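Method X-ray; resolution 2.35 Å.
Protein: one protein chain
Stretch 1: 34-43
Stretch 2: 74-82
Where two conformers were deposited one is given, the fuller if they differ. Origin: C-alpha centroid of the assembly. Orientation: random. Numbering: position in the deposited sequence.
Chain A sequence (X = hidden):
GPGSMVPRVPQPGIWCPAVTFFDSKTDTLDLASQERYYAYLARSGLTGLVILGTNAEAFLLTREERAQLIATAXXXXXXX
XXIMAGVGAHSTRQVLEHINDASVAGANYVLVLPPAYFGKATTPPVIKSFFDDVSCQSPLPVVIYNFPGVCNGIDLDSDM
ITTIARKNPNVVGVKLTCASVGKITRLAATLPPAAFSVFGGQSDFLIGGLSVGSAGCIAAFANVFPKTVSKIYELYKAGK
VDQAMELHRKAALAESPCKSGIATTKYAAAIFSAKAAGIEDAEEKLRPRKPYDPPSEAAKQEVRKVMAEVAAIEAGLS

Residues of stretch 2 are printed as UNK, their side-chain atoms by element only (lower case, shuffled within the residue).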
ATOM      1  N   GLN A  34      -8.694 -12.336   7.885  1.00 27.11           N
ATOM      2  CA  GLN A  34      -7.672 -11.330   7.674  1.00 25.42           C
ATOM      3  C   GLN A  34      -6.263 -11.886   7.877  1.00 25.02           C
ATOM      4  O   GLN A  34      -5.349 -11.561   7.116  1.00 24.84           O
ATOM      5  CB  GLN A  34      -7.883 -10.146   8.640  1.00 25.40           C
ATOM      6  CG  GLN A  34      -7.110  -8.916   8.233  1.00 25.16           C
ATOM      7  CD  GLN A  34      -7.707  -8.245   7.016  1.00 24.87           C
ATOM      8  OE1 GLN A  34      -8.826  -7.734   7.054  1.00 27.40           O
ATOM      9  NE2 GLN A  34      -6.981  -8.256   5.936  1.00 25.95           N
ATOM     10  N   GLU A  35      -6.070 -12.669   8.929  1.00 25.30           N
ATOM     11  CA  GLU A  35      -4.762 -13.259   9.181  1.00 26.52           C
ATOM     12  C   GLU A  35      -4.331 -14.228   8.046  1.00 26.50           C
ATOM     13  O   GLU A  35      -3.183 -14.165   7.594  1.00 26.41           O
ATOM     14  CB  GLU A  35      -4.723 -13.972  10.531  1.00 26.93           C
ATOM     15  CG  GLU A  35      -3.304 -14.183  11.036  1.00 31.28           C
ATOM     16  CD  GLU A  35      -3.223 -15.149  12.202  1.00 39.01           C
ATOM     17  OE1 GLU A  35      -4.270 -15.402  12.812  1.00 45.26           O
ATOM     18  OE2 GLU A  35      -2.122 -15.665  12.523  1.00 42.59           O
ATOM     19  N   ARG A  36      -5.255 -15.087   7.603  1.00 26.39           N
ATOM     20  CA  ARG A  36      -5.015 -15.995   6.483  0.60 27.01           C
ATOM     21  C   ARG A  36      -4.573 -15.236   5.259  1.00 26.59           C
ATOM     22  O   ARG A  36      -3.642 -15.650   4.566  1.00 26.96           O
ATOM     23  CB  ARG A  36      -6.269 -16.805   6.127  0.60 27.40           C
ATOM     24  CG  ARG A  36      -6.667 -17.792   7.180  0.60 28.81           C
ATOM     25  CD  ARG A  36      -7.741 -18.742   6.692  0.60 31.21           C
ATOM     26  NE  ARG A  36      -7.987 -19.775   7.697  0.60 33.75           N
ATOM     27  CZ  ARG A  36      -8.956 -20.679   7.613  0.60 36.34           C
ATOM     28  NH1 ARG A  36      -9.100 -21.587   8.576  0.60 37.47           N
ATOM     29  NH2 ARG A  36      -9.778 -20.676   6.568  0.60 34.90           N
ATOM     30  N   TYR A  37      -5.242 -14.113   5.003  1.00 26.27           N
ATOM     31  CA  TYR A  37      -5.044 -13.329   3.792  1.00 25.93           C
ATOM     32  C   TYR A  37      -3.708 -12.593   3.797  1.00 25.77           C
ATOM     33  O   TYR A  37      -2.951 -12.686   2.845  1.00 25.39           O
ATOM     34  CB  TYR A  37      -6.207 -12.349   3.621  1.00 25.95           C
ATOM     35  CG  TYR A  37      -6.117 -11.486   2.379  1.00 26.31           C
ATOM     36  CD1 TYR A  37      -6.333 -12.028   1.103  1.00 28.90           C
ATOM     37  CD2 TYR A  37      -5.807 -10.141   2.475  1.00 24.99           C
ATOM     38  CE1 TYR A  37      -6.260 -11.243  -0.044  1.00 27.67           C
ATOM     39  CE2 TYR A  37      -5.721  -9.341   1.339  1.00 27.35           C
ATOM     40  CZ  TYR A  37      -5.951  -9.900   0.076  1.00 30.17           C
ATOM     41  OH  TYR A  37      -5.866  -9.101  -1.056  1.00 31.17           O
ATOM     42  N   TYR A  38      -3.413 -11.881   4.885  1.00 26.09           N
ATOM     43  CA  TYR A  38      -2.121 -11.221   5.052  1.00 26.28           C
ATOM     44  C   TYR A  38      -0.962 -12.218   4.929  1.00 27.16           C
ATOM     45  O   TYR A  38       0.066 -11.912   4.311  1.00 27.25           O
ATOM     46  CB  TYR A  38      -2.023 -10.594   6.434  1.00 26.38           C
ATOM     47  CG  TYR A  38      -2.816  -9.321   6.717  1.00 26.76           C
ATOM     48  CD1 TYR A  38      -3.149  -8.428   5.721  1.00 26.83           C
ATOM     49  CD2 TYR A  38      -3.174  -9.004   8.023  1.00 29.00           C
ATOM     50  CE1 TYR A  38      -3.846  -7.258   6.018  1.00 29.29           C
ATOM     51  CE2 TYR A  38      -3.851  -7.833   8.335  1.00 29.73           C
ATOM     52  CZ  TYR A  38      -4.185  -6.971   7.328  1.00 29.97           C
ATOM     53  OH  TYR A  38      -4.861  -5.829   7.635  1.00 29.59           O
ATOM     54  N   ALA A  39      -1.113 -13.394   5.555  1.00 27.56           N
ATOM     55  CA  ALA A  39      -0.071 -14.400   5.545  1.00 27.76           C
ATOM     56  C   ALA A  39       0.141 -14.887   4.104  1.00 28.36           C
ATOM     57  O   ALA A  39       1.278 -14.987   3.629  1.00 28.47           O
ATOM     58  CB  ALA A  39      -0.416 -15.530   6.466  1.00 28.09           C
ATOM     59  N   TYR A  40      -0.951 -15.142   3.395  1.00 28.39           N
ATOM     60  CA  TYR A  40      -0.850 -15.549   2.001  1.00 28.30           C
ATOM     61  C   TYR A  40      -0.099 -14.493   1.163  1.00 28.64           C
ATOM     62  O   TYR A  40       0.796 -14.833   0.363  1.00 28.84           O
ATOM     63  CB  TYR A  40      -2.231 -15.781   1.411  1.00 28.02           C
ATOM     64  CG  TYR A  40      -2.148 -16.275  -0.014  1.00 29.39           C
ATOM     65  CD1 TYR A  40      -1.907 -17.624  -0.288  1.00 28.64           C
ATOM     66  CD2 TYR A  40      -2.277 -15.393  -1.084  1.00 28.46           C
ATOM     67  CE1 TYR A  40      -1.816 -18.073  -1.581  1.00 30.63           C
ATOM     68  CE2 TYR A  40      -2.172 -15.835  -2.390  1.00 29.90           C
ATOM     69  CZ  TYR A  40      -1.939 -17.169  -2.633  1.00 30.63           C
ATOM     70  OH  TYR A  40      -1.834 -17.619  -3.921  1.00 30.56           O
ATOM     71  N   LEU A  41      -0.458 -13.217   1.333  1.00 28.01           N
ATOM     72  CA  LEU A  41       0.213 -12.147   0.570  1.00 27.69           C
ATOM     73  C   LEU A  41       1.707 -12.074   0.893  1.00 27.82           C
ATOM     74  O   LEU A  41       2.538 -11.922  -0.013  1.00 28.97           O
ATOM     75  CB  LEU A  41      -0.433 -10.776   0.810  1.00 27.29           C
ATOM     76  CG  LEU A  41      -1.882 -10.547   0.385  1.00 27.76           C
ATOM     77  CD1 LEU A  41      -2.238  -9.111   0.732  1.00 29.17           C
ATOM     78  CD2 LEU A  41      -2.099 -10.800  -1.097  1.00 26.52           C
ATOM     79  N   ALA A  42       2.060 -12.198   2.162  1.00 27.03           N
ATOM     80  CA  ALA A  42       3.474 -12.070   2.529  1.00 27.96           C
ATOM     81  C   ALA A  42       4.310 -13.224   2.017  1.00 28.31           C
ATOM     82  O   ALA A  42       5.527 -13.085   1.870  1.00 30.47           O
ATOM     83  CB  ALA A  42       3.655 -11.901   4.030  1.00 26.98           C
ATOM     84  N   ARG A  43       3.653 -14.341   1.731  1.00 27.17           N
ATOM     85  CA  ARG A  43       4.316 -15.531   1.209  1.00 27.47           C
ATOM     86  C   ARG A  43       4.319 -15.604  -0.349  1.00 27.81           C
ATOM     87  O   ARG A  43       4.695 -16.634  -0.959  1.00 27.11           O
ATOM     88  CB  ARG A  43       3.676 -16.776   1.863  1.00 26.44           C
ATOM     89  CG  ARG A  43       4.001 -16.872   3.377  1.00 25.29           C
ATOM     90  CD  ARG A  43       5.368 -17.553   3.634  1.00 23.72           C
ATOM     91  NE  ARG A  43       5.454 -18.759   2.813  1.00 23.83           N
ATOM     92  CZ  ARG A  43       4.811 -19.893   3.089  1.00 26.12           C
ATOM     93  NH1 ARG A  43       4.081 -20.016   4.208  1.00 23.43           N
ATOM     94  NH2 ARG A  43       4.892 -20.903   2.236  1.00 25.38           N
ATOM     95  N   UNK A  74       1.102  -8.215  11.915  1.00 28.07           N
ATOM     96  CA  UNK A  74       2.380  -8.685  12.487  1.00 28.29           C
ATOM     97  C   UNK A  74       2.372 -10.192  12.791  1.00 29.53           C
ATOM     98  O   UNK A  74       3.338 -10.888  12.511  1.00 30.32           O
ATOM     99  c   UNK A  74       5.230  -8.353  13.576  1.00 28.35           C
ATOM    100  c   UNK A  74       6.234  -6.729  11.985  1.00 29.45           C
ATOM    101  c   UNK A  74       4.009  -8.375  14.498  1.00 26.67           C
ATOM    102  n   UNK A  74       6.681  -7.715  11.200  1.00 27.52           N
ATOM    103  n   UNK A  74       5.544  -6.999  13.097  1.00 27.78           N
ATOM    104  n   UNK A  74       6.466  -5.454  11.638  1.00 29.29           N
ATOM    105  c   UNK A  74       2.761  -7.875  13.734  1.00 28.46           C
ATOM    106  N   UNK A  75       1.280 -10.687  13.366  1.00 30.23           N
ATOM    107  CA  UNK A  75       1.143 -12.109  13.671  1.00 31.15           C
ATOM    108  C   UNK A  75       1.146 -12.951  12.372  1.00 30.64           C
ATOM    109  O   UNK A  75       1.743 -14.023  12.322  1.00 30.90           O
ATOM    110  c   UNK A  75      -1.645 -13.970  15.752  1.00 42.96           C
ATOM    111  c   UNK A  75      -0.372 -13.799  14.872  1.00 35.61           C
ATOM    112  c   UNK A  75      -0.123 -12.352  14.496  1.00 31.28           C
ATOM    113  n   UNK A  75      -3.481 -15.662  16.357  1.00 50.06           N
ATOM    114  c   UNK A  75      -2.091 -15.462  15.813  1.00 46.74           C
ATOM    115  N   UNK A  76       0.509 -12.449  11.320  1.00 29.47           N
ATOM    116  CA  UNK A  76       0.421 -13.191  10.055  1.00 29.49           C
ATOM    117  C   UNK A  76       1.757 -13.346   9.351  1.00 29.75           C
ATOM    118  O   UNK A  76       1.964 -14.348   8.676  1.00 30.35           O
ATOM    119  c   UNK A  76      -0.557 -12.501   9.099  1.00 28.46           C
ATOM    120  N   UNK A  77       2.642 -12.345   9.477  1.00 29.18           N
ATOM    121  CA  UNK A  77       3.867 -12.287   8.660  1.00 28.92           C
ATOM    122  C   UNK A  77       5.163 -12.624   9.441  1.00 30.31           C
ATOM    123  O   UNK A  77       6.201 -12.929   8.838  1.00 29.96           O
ATOM    124  c   UNK A  77       4.488  -9.782   8.805  1.00 27.20           C
ATOM    125  c   UNK A  77       2.663 -10.543   7.234  1.00 26.33           C
ATOM    126  c   UNK A  77       3.999 -10.935   7.886  1.00 28.85           C
ATOM    127  N   UNK A  78       5.093 -12.583  10.774  1.00 30.79           N
ATOM    128  CA  UNK A  78       6.261 -12.851  11.604  1.00 32.25           C
ATOM    129  C   UNK A  78       7.090 -11.599  11.807  1.00 33.46           C
ATOM    130  O   UNK A  78       6.822 -10.577  11.180  1.00 32.80           O
ATOM    131  N   UNK A  79       8.137 -11.677  12.648  1.00 34.96           N
ATOM    132  CA  UNK A  79       8.876 -10.469  13.068  1.00 36.14           C
ATOM    133  C   UNK A  79       9.843  -9.877  12.043  1.00 37.22           C
ATOM    134  O   UNK A  79      10.285  -8.742  12.228  1.00 38.67           O
ATOM    135  c   UNK A  79       9.942 -12.382  14.001  1.00 37.82           C
ATOM    136  c   UNK A  79       9.661 -10.950  14.298  1.00 37.03           C
ATOM    137  c   UNK A  79       8.689 -12.898  13.260  1.00 36.05           C
ATOM    138  N   UNK A  80      10.158 -10.619  10.981  1.00 37.82           N
ATOM    139  CA  UNK A  80      11.150 -10.214   9.968  1.00 38.38           C
ATOM    140  C   UNK A  80      10.572  -9.651   8.653  1.00 37.41           C
ATOM    141  O   UNK A  80      11.354  -9.304   7.755  1.00 38.01           O
ATOM    142  c   UNK A  80      12.063 -11.410   9.623  1.00 39.84           C
ATOM    143  o   UNK A  80      12.983 -11.209  11.844  1.00 44.98           O
ATOM    144  o   UNK A  80      13.230 -13.128  10.824  1.00 45.87           O
ATOM    145  c   UNK A  80      12.821 -11.953  10.851  1.00 42.84           C
ATOM    146  N   UNK A  81       9.236  -9.587   8.530  1.00 34.45           N
ATOM    147  CA  UNK A  81       8.593  -9.061   7.343  1.00 32.84           C
ATOM    148  C   UNK A  81       8.062  -7.635   7.608  1.00 32.75           C
ATOM    149  O   UNK A  81       7.329  -7.403   8.578  1.00 32.23           O
ATOM    150  c   UNK A  81       5.534  -8.617   3.929  1.00 24.12           C
ATOM    151  c   UNK A  81       7.452  -9.993   6.910  1.00 32.34           C
ATOM    152  c   UNK A  81       7.116 -10.266   3.119  1.00 30.84           C
ATOM    153  c   UNK A  81       5.970  -8.835   5.207  1.00 24.21           C
ATOM    154  c   UNK A  81       6.096  -9.321   2.874  1.00 28.19           C
ATOM    155  c   UNK A  81       6.973  -9.765   5.483  1.00 30.38           C
ATOM    156  c   UNK A  81       7.542 -10.479   4.429  1.00 29.66           C
ATOM    157  N   UNK A  82       8.437  -6.677   6.748  1.00 32.45           N
ATOM    158  CA  UNK A  82       8.183  -5.247   6.952  1.00 31.90           C
ATOM    159  C   UNK A  82       6.704  -4.897   6.894  1.00 30.88           C
ATOM    160  O   UNK A  82       5.972  -5.377   6.012  1.00 30.61           O
ATOM    161  c   UNK A  82       9.935  -5.608   5.311  1.00 33.44           C
ATOM    162  c   UNK A  82       9.272  -6.933   5.560  1.00 33.47           C
ATOM    163  c   UNK A  82       8.927  -4.579   5.786  1.00 32.27           C
TER
HETATM  164  O   HOH W   1       0.523 -16.598  11.872  1.00 25.86           O

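Position 74 lies in a helix. Its side chain has three carbons, a nitrogen, then a carbon carrying two more nitrogens. This guanidinium marks Arg74. Its CA-to-CB bond points away from stretch 1. NH1 of Arg74 donates hydrogen bonds to the backbone O of position 78 (2.9 Å) and the backbone O of position 81 (2.7 Å), tying the helix to the loop that follows.

Position 75 has four carbons in a row ending in nitrogen, all extended. The chain runs out beside the carboxylate of Glu35. The residue is Lys75. CE of Lys75 is 3.3 Å from OE2 of Glu35. NZ of Lys75 forms a long salt bridge with OE1 of Glu35 at 3.6 Å. Water 1 donates to OE2 of Glu35 and to the backbone O of Lys75, both at 2.9 Å, giving the pair a second link.

Position 76 has one side-chain carbon. Its CA-to-CB bond points toward stretch 1. The CB lies 3.5 Å from O of Glu35, 3.6 Å from CB of Tyr38 and 4.0 Å from CB of Ala39, at the edge of the Tyr38 ring. The residue is Ala76.

Position 77 has three carbons, one carrying the other two. One branch tip packs against CB of Ala42. The residue is Val77, and CG1 of Val77 is 3.6 Å from CB of Ala42.

Position 78 has no side-chain atoms and a positive phi of 86°. It is Gly78. An ideal CB would clash with the next residue and jam against the preceding carbonyl O.

Position 79 has three carbons closing a ring onto the backbone N: Pro79. It does not reach stretch 1.

Position 80 has two carbons, the second carrying two oxygens. It is Asp80, also out of reach.

Position 81 has one carbon and a six-carbon ring. One face of the ring lies against CB of Ala42. This is Phe81. CE1 of Phe81 is 3.5 Å from O of Ala42. Phe81 is the last residue of a type I turn that begins at Gly78.

Position 82 has three carbons closing a ring onto N: Pro82. It makes no contact with stretch 1.

The contact is mainly apolar. Small alanines let the backbones come close, with CA of Ala39 and CA of Ala76 4.7 Å apart. Ala42 fits against Val77 and lies over the Phe81 ring, its CB 3.7 Å from the ring centroid in a CH-pi contact. No direct hydrogen bond crosses. The Glu35-Lys75 salt bridge and the water add the polar part.

Stretch 2, residues 74-82: RKAVGPDFP
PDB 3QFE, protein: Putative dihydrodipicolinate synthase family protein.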